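Local coordinates for sugar phosphate isomerase/epimerase (Parabacteroides distasonis, PDB 3L23), which binds a magnesium ion and probably acts as a sugar phosphate isomerase or epimerase, at residues T160-H165 against S209-E214; S77-P82 against Y124-M129; L141-F146 against D200-D205. All blocks are in the same frame, centred on the assembly; numbering follows the deposited sequence.

Contact 1 of 3, residues T160-H165 against S209-E214. With MG (magnesium ion), chain B; EDO (1,2-ethanediol), chain G.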
loop_
_atom_site.group_PDB
_atom_site.type_symbol
_atom_site.label_atom_id
_atom_site.label_comp_id
_atom_site.label_asym_id
_atom_site.label_seq_id
_atom_site.Cartn_x
_atom_site.Cartn_y
_atom_site.Cartn_z
ATOM N N THR A 160 5.609 -6.678 -12.350
ATOM C CA THR A 160 6.078 -5.580 -11.476
ATOM C C THR A 160 6.913 -6.012 -10.268
ATOM O O THR A 160 7.586 -5.181 -9.667
ATOM C CB THR A 160 4.906 -4.717 -10.978
ATOM O OG1 THR A 160 3.909 -5.556 -10.374
ATOM C CG2 THR A 160 4.305 -3.911 -12.129
ATOM N N GLY A 161 6.887 -7.290 -9.918
ATOM C CA GLY A 161 7.663 -7.793 -8.800
ATOM C C GLY A 161 7.066 -7.456 -7.439
ATOM O O GLY A 161 5.848 -7.595 -7.231
ATOM N N PHE A 162 7.927 -6.986 -6.534
ATOM C CA PHE A 162 7.571 -6.744 -5.137
ATOM C C PHE A 162 7.411 -5.250 -4.877
ATOM O O PHE A 162 8.347 -4.467 -5.108
ATOM C CB PHE A 162 8.660 -7.322 -4.200
ATOM C CG PHE A 162 8.391 -7.095 -2.745
ATOM C CD1 PHE A 162 7.607 -7.997 -2.014
ATOM C CD2 PHE A 162 8.885 -5.988 -2.102
ATOM C CE1 PHE A 162 7.375 -7.800 -0.655
ATOM C CE2 PHE A 162 8.614 -5.785 -0.731
ATOM C CZ PHE A 162 7.864 -6.687 -0.037
ATOM N N GLY A 163 6.228 -4.840 -4.425
ATOM C CA GLY A 163 6.011 -3.463 -4.014
ATOM C C GLY A 163 5.962 -3.346 -2.509
ATOM O O GLY A 163 5.455 -4.246 -1.831
ATOM N N TYR A 164 6.416 -2.203 -1.990
ATOM C CA TYR A 164 6.445 -1.948 -0.547
ATOM C C TYR A 164 5.759 -0.630 -0.195
ATOM O O TYR A 164 6.132 0.426 -0.733
ATOM C CB TYR A 164 7.896 -1.926 -0.009
ATOM C CG TYR A 164 7.915 -1.836 1.514
ATOM C CD1 TYR A 164 7.679 -2.947 2.300
ATOM C CD2 TYR A 164 8.046 -0.592 2.148
ATOM C CE1 TYR A 164 7.633 -2.832 3.688
ATOM C CE2 TYR A 164 8.006 -0.485 3.513
ATOM C CZ TYR A 164 7.791 -1.614 4.266
ATOM O OH TYR A 164 7.754 -1.541 5.633
ATOM N N HIS A 165 4.795 -0.706 0.736
ATOM C CA HIS A 165 4.052 0.462 1.264
ATOM C C HIS A 165 4.491 0.748 2.692
ATOM O O HIS A 165 4.530 -0.129 3.570
ATOM C CB HIS A 165 2.523 0.220 1.164
ATOM C CG HIS A 165 1.677 1.092 2.055
ATOM N ND1 HIS A 165 1.608 0.902 3.421
ATOM C CD2 HIS A 165 0.819 2.111 1.779
ATOM C CE1 HIS A 165 0.765 1.776 3.951
ATOM N NE2 HIS A 165 0.271 2.522 2.974
ATOM N N SER A 209 15.515 -3.226 -9.966
ATOM C CA SER A 209 14.913 -4.006 -11.034
ATOM C C SER A 209 13.924 -5.016 -10.459
ATOM O O SER A 209 13.236 -5.702 -11.205
ATOM C CB SER A 209 15.976 -4.746 -11.848
ATOM O OG SER A 209 16.517 -5.850 -11.121
ATOM N N LYS A 210 13.894 -5.130 -9.136
ATOM C CA LYS A 210 13.039 -6.117 -8.457
ATOM C C LYS A 210 11.980 -5.558 -7.473
ATOM O O LYS A 210 10.889 -6.142 -7.344
ATOM C CB LYS A 210 13.909 -7.059 -7.668
ATOM C CG LYS A 210 14.901 -7.805 -8.497
ATOM C CD LYS A 210 15.726 -8.775 -7.657
ATOM C CE LYS A 210 16.850 -9.386 -8.478
ATOM N NZ LYS A 210 16.552 -10.663 -9.018
ATOM N N VAL A 211 12.327 -4.467 -6.778
ATOM C CA VAL A 211 11.500 -3.881 -5.692
ATOM C C VAL A 211 11.197 -2.436 -6.011
ATOM O O VAL A 211 12.093 -1.698 -6.414
ATOM C CB VAL A 211 12.265 -3.946 -4.365
ATOM C CG1 VAL A 211 11.587 -3.151 -3.232
ATOM C CG2 VAL A 211 12.547 -5.435 -3.968
ATOM N N TYR A 212 9.932 -2.054 -5.831
ATOM C CA TYR A 212 9.516 -0.660 -5.996
ATOM C C TYR A 212 8.716 -0.297 -4.763
ATOM O O TYR A 212 8.323 -1.158 -3.952
ATOM C CB TYR A 212 8.664 -0.442 -7.270
ATOM C CG TYR A 212 7.358 -1.194 -7.203
ATOM C CD1 TYR A 212 7.283 -2.532 -7.585
ATOM C CD2 TYR A 212 6.184 -0.575 -6.766
ATOM C CE1 TYR A 212 6.079 -3.241 -7.476
ATOM C CE2 TYR A 212 5.004 -1.269 -6.631
ATOM C CZ TYR A 212 4.950 -2.601 -7.000
ATOM O OH TYR A 212 3.758 -3.288 -6.842
ATOM N N PHE A 213 8.443 0.988 -4.642
ATOM C CA PHE A 213 7.785 1.540 -3.490
ATOM C C PHE A 213 6.457 2.232 -3.820
ATOM O O PHE A 213 6.326 2.934 -4.849
ATOM C CB PHE A 213 8.755 2.510 -2.759
ATOM C CG PHE A 213 9.947 1.799 -2.155
ATOM C CD1 PHE A 213 11.031 1.475 -2.891
ATOM C CD2 PHE A 213 9.907 1.361 -0.840
ATOM C CE1 PHE A 213 12.082 0.738 -2.355
ATOM C CE2 PHE A 213 10.960 0.621 -0.280
ATOM C CZ PHE A 213 12.034 0.315 -1.027
ATOM N N GLU A 214 5.465 1.987 -2.961
ATOM C CA GLU A 214 4.202 2.717 -3.000
ATOM C C GLU A 214 4.312 3.656 -1.823
ATOM O O GLU A 214 4.097 3.222 -0.693
ATOM C CB GLU A 214 2.997 1.784 -2.833
ATOM C CG GLU A 214 1.641 2.476 -2.774
ATOM C CD GLU A 214 0.524 1.526 -2.597
ATOM O OE1 GLU A 214 0.512 0.802 -1.590
ATOM O OE2 GLU A 214 -0.362 1.467 -3.467
HETATM MG MG MG B . -1.522 3.852 3.160
HETATM C C1 EDO G . 17.387 -12.391 -5.312
HETATM O O1 EDO G . 17.626 -12.897 -6.628
HETATM C C2 EDO G . 18.394 -11.299 -5.027
HETATM O O2 EDO G . 18.356 -10.298 -6.049
HETATM O O HOH W 1 3.889 -5.842 -7.764
HETATM O O HOH W 2 -1.373 3.637 5.273
HETATM O O HOH W 3 -2.500 1.723 3.485
#
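Tyr212 lays one face of its ring over Gly163, whose CA is 3.5 Å from the ring centroid and 19° off the ring normal, a CH-pi contact. Its CG lies between the backbone N and the carbonyl carbon (chi1 64°), and the ring leans across to strand 162-165. A CB modelled on Gly163 would fall 2.4 Å from Tyr212 CZ, a clash that rules out a side chain there in this conformation. At the ring's edge, Thr160 O is 3.3 Å from Tyr212 CE1. In the ring plane, Tyr212 OH donates to a water at 2.7 Å, which itself donates to Gly161 O and Thr160 OG1; the Thr160 hydroxyl is also bonded to Lys123 O. An alanine in place of Tyr212 would probably uncover one side of Gly163 and deprive the water of its phenol donor.

Phe162 and Val211 run side by side on the other face of the sheet, Phe162 CD2 being 4.1 Å from Val211 CG1. Tyr164 CB approaches Phe213 CD2 at 3.9 Å. On the Tyr212 face, Glu214 OE1, bonded to His79, comes within 3.5 Å of His165 CB. His165 NE2 binds the magnesium ion at 2.2 Å, together with Asp216, His242, Glu275 and two waters. Four backbone hydrogen bonds pair these neighbouring parallel strands, as in a TIM barrel whose metal site lies at the C-terminal strand ends.

Contact 2 of 3, residues S77-P82 against Y124-M129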
loop_
_atom_site.group_PDB
_atom_site.type_symbol
_atom_site.label_atom_id
_atom_site.label_comp_id
_atom_site.label_asym_id
_atom_site.label_seq_id
_atom_site.Cartn_x
_atom_site.Cartn_y
_atom_site.Cartn_z
ATOM N N SER A 77 -4.408 -3.234 -7.867
ATOM C CA SER A 77 -3.412 -3.495 -6.863
ATOM C C SER A 77 -4.019 -4.217 -5.675
ATOM O O SER A 77 -5.239 -4.300 -5.521
ATOM C CB SER A 77 -2.788 -2.159 -6.432
ATOM O OG SER A 77 -1.755 -2.315 -5.494
ATOM N N SER A 78 -3.152 -4.781 -4.860
ATOM C CA SER A 78 -3.572 -5.497 -3.654
ATOM C C SER A 78 -2.508 -5.435 -2.561
ATOM O O SER A 78 -1.333 -5.630 -2.844
ATOM C CB SER A 78 -3.889 -6.963 -3.989
ATOM O OG SER A 78 -4.335 -7.726 -2.875
ATOM N N HIS A 79 -2.972 -5.212 -1.322
ATOM C CA HIS A 79 -2.177 -5.207 -0.108
ATOM C C HIS A 79 -2.262 -6.532 0.577
ATOM O O HIS A 79 -3.324 -6.976 0.950
ATOM C CB HIS A 79 -2.659 -4.154 0.887
ATOM C CG HIS A 79 -2.075 -2.817 0.657
ATOM N ND1 HIS A 79 -2.048 -1.841 1.631
ATOM C CD2 HIS A 79 -1.472 -2.290 -0.427
ATOM C CE1 HIS A 79 -1.454 -0.768 1.145
ATOM N NE2 HIS A 79 -1.100 -1.009 -0.101
ATOM N N VAL A 80 -1.115 -7.166 0.776
ATOM C CA VAL A 80 -1.081 -8.448 1.411
ATOM C C VAL A 80 0.118 -8.519 2.357
ATOM O O VAL A 80 1.139 -7.883 2.119
ATOM C CB VAL A 80 -0.969 -9.592 0.376
ATOM C CG1 VAL A 80 -2.206 -9.598 -0.557
ATOM C CG2 VAL A 80 0.350 -9.474 -0.422
ATOM N N ASN A 81 -0.005 -9.283 3.425
ATOM C CA ASN A 81 1.104 -9.460 4.354
ATOM C C ASN A 81 1.396 -10.944 4.590
ATOM O O ASN A 81 0.450 -11.697 4.853
ATOM C CB ASN A 81 0.748 -8.854 5.714
ATOM C CG ASN A 81 0.809 -7.360 5.734
ATOM O OD1 ASN A 81 1.876 -6.716 5.496
ATOM N ND2 ASN A 81 -0.352 -6.777 6.002
ATOM N N PRO A 82 2.668 -11.376 4.502
ATOM C CA PRO A 82 2.997 -12.772 4.810
ATOM C C PRO A 82 2.479 -13.308 6.136
ATOM O O PRO A 82 2.622 -12.667 7.195
ATOM C CB PRO A 82 4.535 -12.780 4.809
ATOM C CG PRO A 82 4.881 -11.711 3.837
ATOM C CD PRO A 82 3.857 -10.650 4.006
ATOM N N TYR A 124 -0.216 -4.725 -9.546
ATOM C CA TYR A 124 0.671 -4.589 -8.402
ATOM C C TYR A 124 0.276 -5.503 -7.245
ATOM O O TYR A 124 -0.903 -5.628 -6.940
ATOM C CB TYR A 124 0.637 -3.160 -7.889
ATOM C CG TYR A 124 0.908 -2.072 -8.916
ATOM C CD1 TYR A 124 2.186 -1.755 -9.276
ATOM C CD2 TYR A 124 -0.133 -1.334 -9.458
ATOM C CE1 TYR A 124 2.456 -0.744 -10.163
ATOM C CE2 TYR A 124 0.110 -0.317 -10.371
ATOM C CZ TYR A 124 1.407 -0.020 -10.708
ATOM O OH TYR A 124 1.654 0.979 -11.620
ATOM N N LEU A 125 1.291 -6.082 -6.602
ATOM C CA LEU A 125 1.158 -6.870 -5.368
ATOM C C LEU A 125 2.120 -6.228 -4.369
ATOM O O LEU A 125 3.332 -6.145 -4.622
ATOM C CB LEU A 125 1.503 -8.336 -5.628
ATOM C CG LEU A 125 1.183 -9.301 -4.492
ATOM C CD1 LEU A 125 -0.277 -9.259 -4.080
ATOM C CD2 LEU A 125 1.630 -10.744 -4.855
ATOM N N ILE A 126 1.572 -5.761 -3.244
ATOM C CA ILE A 126 2.283 -4.845 -2.335
ATOM C C ILE A 126 2.158 -5.291 -0.873
ATOM O O ILE A 126 1.081 -5.648 -0.418
ATOM C CB ILE A 126 1.747 -3.405 -2.486
ATOM C CG1 ILE A 126 2.033 -2.859 -3.893
ATOM C CG2 ILE A 126 2.319 -2.469 -1.413
ATOM C CD1 ILE A 126 1.389 -1.531 -4.317
ATOM N N GLN A 127 3.291 -5.313 -0.168
ATOM C CA GLN A 127 3.358 -5.552 1.282
ATOM C C GLN A 127 3.297 -4.198 1.985
ATOM O O GLN A 127 4.138 -3.338 1.717
ATOM C CB GLN A 127 4.640 -6.261 1.671
ATOM C CG GLN A 127 4.739 -6.436 3.165
ATOM C CD GLN A 127 5.884 -7.303 3.541
ATOM O OE1 GLN A 127 6.260 -8.212 2.778
ATOM N NE2 GLN A 127 6.458 -7.058 4.729
ATOM N N PRO A 128 2.272 -3.978 2.828
ATOM C CA PRO A 128 2.122 -2.665 3.519
ATOM C C PRO A 128 2.598 -2.552 4.949
ATOM O O PRO A 128 2.605 -1.439 5.477
ATOM C CB PRO A 128 0.616 -2.470 3.479
ATOM C CG PRO A 128 0.104 -3.864 3.744
ATOM C CD PRO A 128 1.069 -4.811 3.029
HETATM N N MSE A 129 2.996 -3.643 5.608
HETATM C CA MSE A 129 3.435 -3.599 6.995
HETATM C C MSE A 129 4.924 -3.923 7.136
HETATM O O MSE A 129 5.407 -4.849 6.540
HETATM C CB MSE A 129 2.630 -4.577 7.877
HETATM C CG MSE A 129 2.901 -4.450 9.392
HETATM SE SE MSE A 129 2.395 -2.582 10.065
HETATM C CE MSE A 129 0.877 -2.530 9.111
HETATM O O HOH W 4 4.242 -7.940 7.120
#
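Parallel strand pairing joins His79 to Ile126 in the barrel wall, and the contact runs on into the loops beyond the C-terminal ends of both strands. The short strand axes diverge by only 20°. Ile126 uses both its backbone polar atoms on the residues flanking His79: Ile126 N donates to Ser78 O at 2.9 Å, and Val80 N donates to Ile126 O at 2.9 Å. A weak bond from Ser78 N to Tyr124 O precedes them.

With CG anti to its carbonyl carbon (chi1 -86°), His79 lies on the Ile126 face of the sheet, where Pro128 CB covers one face of its imidazole, 3.3 Å from His79 ND1, while Ile126 CG2 approaches His79 CD2 obliquely at 3.9 Å. His79 NE2 is hydrogen-bonded to Glu214 OE1, three strands further round the barrel. On the same face of the sheet, Ser77 OG lies 3.4 Å from Ile126 CD1 and is hydrogen-bonded to Glu47.

The two strands are joined through helix 103-119 in a beta-alpha-beta crossover, the repeating element of the TIM barrel. Toward that helix, Val80 and Leu125 cross at about a right angle, with Val80 CG2 3.7 Å from Leu125 CD1; Trp110 touches Val80 and Gln127.

In the loops, Asn81 and Pro128 meet tip to tip. Asn81 OD1 accepts a weak bond from Met129 N at 3.3 Å and another bond from a water. Gln127 NE2 donates almost straight (178°) to Met129 O at 3.0 Å, with the acceptor in the amide plane, and is also bonded to Tyr98 OH.

Contact 3 of 3, residues L141-F146 against D200-D205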
loop_
_atom_site.group_PDB
_atom_site.type_symbol
_atom_site.label_atom_id
_atom_site.label_comp_id
_atom_site.label_asym_id
_atom_site.label_seq_id
_atom_site.Cartn_x
_atom_site.Cartn_y
_atom_site.Cartn_z
ATOM N N LEU A 141 18.765 -8.106 5.991
ATOM C CA LEU A 141 18.086 -9.377 5.764
ATOM C C LEU A 141 16.686 -9.170 5.232
ATOM O O LEU A 141 16.265 -9.879 4.312
ATOM C CB LEU A 141 18.067 -10.236 7.059
ATOM C CG LEU A 141 17.443 -11.629 6.911
ATOM C CD1 LEU A 141 18.208 -12.501 5.890
ATOM C CD2 LEU A 141 17.404 -12.334 8.229
ATOM N N VAL A 142 15.973 -8.166 5.741
ATOM C CA VAL A 142 14.650 -7.879 5.217
ATOM C C VAL A 142 14.748 -7.497 3.735
ATOM O O VAL A 142 13.963 -7.993 2.874
ATOM C CB VAL A 142 13.932 -6.791 6.042
ATOM C CG1 VAL A 142 12.783 -6.212 5.220
ATOM C CG2 VAL A 142 13.474 -7.340 7.411
ATOM N N CYS A 143 15.716 -6.658 3.397
ATOM C CA CYS A 143 15.912 -6.298 1.985
ATOM C C CYS A 143 16.196 -7.507 1.071
ATOM O O CYS A 143 15.640 -7.611 -0.019
ATOM C CB CYS A 143 17.025 -5.283 1.827
ATOM S SG CYS A 143 16.620 -3.696 2.567
ATOM N N ASP A 144 17.040 -8.424 1.521
ATOM C CA ASP A 144 17.329 -9.613 0.754
ATOM C C ASP A 144 16.061 -10.443 0.544
ATOM O O ASP A 144 15.860 -11.021 -0.529
ATOM C CB ASP A 144 18.351 -10.465 1.502
ATOM C CG ASP A 144 19.715 -9.830 1.569
ATOM O OD1 ASP A 144 20.030 -9.010 0.683
ATOM O OD2 ASP A 144 20.506 -10.215 2.466
ATOM N N ILE A 145 15.217 -10.510 1.577
ATOM C CA ILE A 145 13.976 -11.266 1.507
ATOM C C ILE A 145 13.034 -10.579 0.490
ATOM O O ILE A 145 12.384 -11.260 -0.316
ATOM C CB ILE A 145 13.355 -11.485 2.952
ATOM C CG1 ILE A 145 14.199 -12.512 3.711
ATOM C CG2 ILE A 145 11.868 -11.873 2.911
ATOM C CD1 ILE A 145 13.980 -12.548 5.256
ATOM N N PHE A 146 12.956 -9.261 0.504
ATOM C CA PHE A 146 12.125 -8.543 -0.465
ATOM C C PHE A 146 12.600 -8.818 -1.907
ATOM O O PHE A 146 11.785 -9.020 -2.834
ATOM C CB PHE A 146 12.158 -7.041 -0.207
ATOM C CG PHE A 146 11.409 -6.566 1.063
ATOM C CD1 PHE A 146 10.612 -7.408 1.829
ATOM C CD2 PHE A 146 11.471 -5.224 1.412
ATOM C CE1 PHE A 146 9.947 -6.918 2.979
ATOM C CE2 PHE A 146 10.793 -4.733 2.531
ATOM C CZ PHE A 146 10.035 -5.577 3.294
ATOM N N ASP A 200 15.581 4.672 4.117
ATOM C CA ASP A 200 16.806 4.914 3.323
ATOM C C ASP A 200 17.620 3.644 3.121
ATOM O O ASP A 200 18.153 3.434 2.042
ATOM C CB ASP A 200 17.616 6.041 3.921
ATOM C CG ASP A 200 16.856 7.330 3.885
ATOM O OD1 ASP A 200 16.120 7.503 2.903
ATOM O OD2 ASP A 200 16.954 8.152 4.802
ATOM N N LEU A 201 17.689 2.787 4.135
ATOM C CA LEU A 201 18.354 1.508 4.005
ATOM C C LEU A 201 17.577 0.601 3.043
ATOM O O LEU A 201 18.183 -0.170 2.284
ATOM C CB LEU A 201 18.526 0.820 5.370
ATOM C CG LEU A 201 19.348 1.570 6.430
ATOM C CD1 LEU A 201 19.259 0.858 7.769
ATOM C CD2 LEU A 201 20.791 1.781 5.952
HETATM N N MSE A 202 16.242 0.687 3.055
HETATM C CA MSE A 202 15.437 -0.148 2.163
HETATM C C MSE A 202 15.681 0.233 0.714
HETATM O O MSE A 202 15.834 -0.638 -0.147
HETATM C CB MSE A 202 13.943 -0.052 2.506
HETATM C CG MSE A 202 13.584 -0.775 3.796
HETATM SE SE MSE A 202 11.623 -0.555 3.996
HETATM C CE MSE A 202 11.418 -1.771 5.481
ATOM N N LEU A 203 15.686 1.530 0.445
ATOM C CA LEU A 203 16.017 2.043 -0.895
ATOM C C LEU A 203 17.402 1.590 -1.313
ATOM O O LEU A 203 17.603 1.080 -2.423
ATOM C CB LEU A 203 15.942 3.558 -0.910
ATOM C CG LEU A 203 14.515 4.120 -0.875
ATOM C CD1 LEU A 203 14.526 5.583 -0.331
ATOM C CD2 LEU A 203 13.758 3.982 -2.228
ATOM N N LYS A 204 18.370 1.765 -0.441
ATOM C CA LYS A 204 19.763 1.441 -0.805
ATOM C C LYS A 204 20.008 -0.027 -1.149
ATOM O O LYS A 204 20.797 -0.348 -2.070
ATOM C CB LYS A 204 20.698 1.833 0.341
ATOM C CG LYS A 204 22.157 1.632 0.038
ATOM C CD LYS A 204 23.059 2.237 1.083
ATOM C CE LYS A 204 22.977 1.572 2.413
ATOM N NZ LYS A 204 24.394 1.552 2.948
ATOM N N ASP A 205 19.388 -0.915 -0.384
ATOM C CA ASP A 205 19.731 -2.328 -0.393
ATOM C C ASP A 205 18.700 -3.255 -1.012
ATOM O O ASP A 205 18.849 -4.469 -0.928
ATOM C CB ASP A 205 20.030 -2.775 1.033
ATOM C CG ASP A 205 21.331 -2.192 1.566
ATOM O OD1 ASP A 205 22.271 -1.997 0.771
ATOM O OD2 ASP A 205 21.425 -1.956 2.779
HETATM O O HOH W 5 20.516 -6.304 0.280
#
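Asp205 O accepts a hydrogen bond from a water 2.8 Å away, and the same water donates to Asp144 OD1, also at 2.8 Å. This two-bond bridge ties the backbone of segment 200-205 to an exposed carboxylate of helix 136-155; no direct hydrogen bond links the two segments. The same carbonyl is approached by carbon as well, for Cys143 CB lies 3.4 Å from Asp205 O.

Cys143 buries more area against the other segment than any other residue of the contact. Its SG is anti to the carbonyl carbon (chi1 -66°) and rests against the backbone of the opposing helix, 3.8 Å from Met202 CA. Asp205 CB flanks the sulfur at 3.9 Å, and Leu201 O is a further neighbour. The sulfur thus packs on main-chain and CB atoms more than on any long side chain.

A second, looser point of contact lies on the barrel side. Met202, a selenomethionine, is extended, with CE anti to CB (chi3 171°), and that methyl reaches Phe146 CE2 at 4.2 Å, oblique to the ring. One turn earlier in the same helix as Phe146, Val142 CG1 stands 3.4 Å above that ring's plane, toward its rim. Phe146 also stacks on Phe162, while Met202 touches Phe213, and both residues therefore reach the strands beneath.

The segment axes approach to 9.4 Å at a crossing angle of -48°, and the area buried is a modest 216 Å². Such sparse contact, with water at one margin and apolar packing on the strands at the other, is that of two helices packed against each other in the outer layer of a TIM barrel.

In the fold
Contacts 1 and 2 share one sheet, strand 124-127 lying next to strand 162-165, and their centres are about 10 Å apart. His165 N to Gln127 O (2.9 Å) and His79 NE2 to Glu214 OE1 (2.8 Å) are probable hydrogen bonds, the second inside the barrel. His165 coordinates the magnesium ion, and the side chain of His79 comes within about 5 Å of it. Contact 3 lies outside that wall, its centre about 11 Å from that of contact 1. There Phe162 CZ meets Phe146 CD1 at 3.4 Å, and Tyr164 CE2 meets Met202 SE at 3.6 Å. The side chain of Met202 is about 14 Å from the metal.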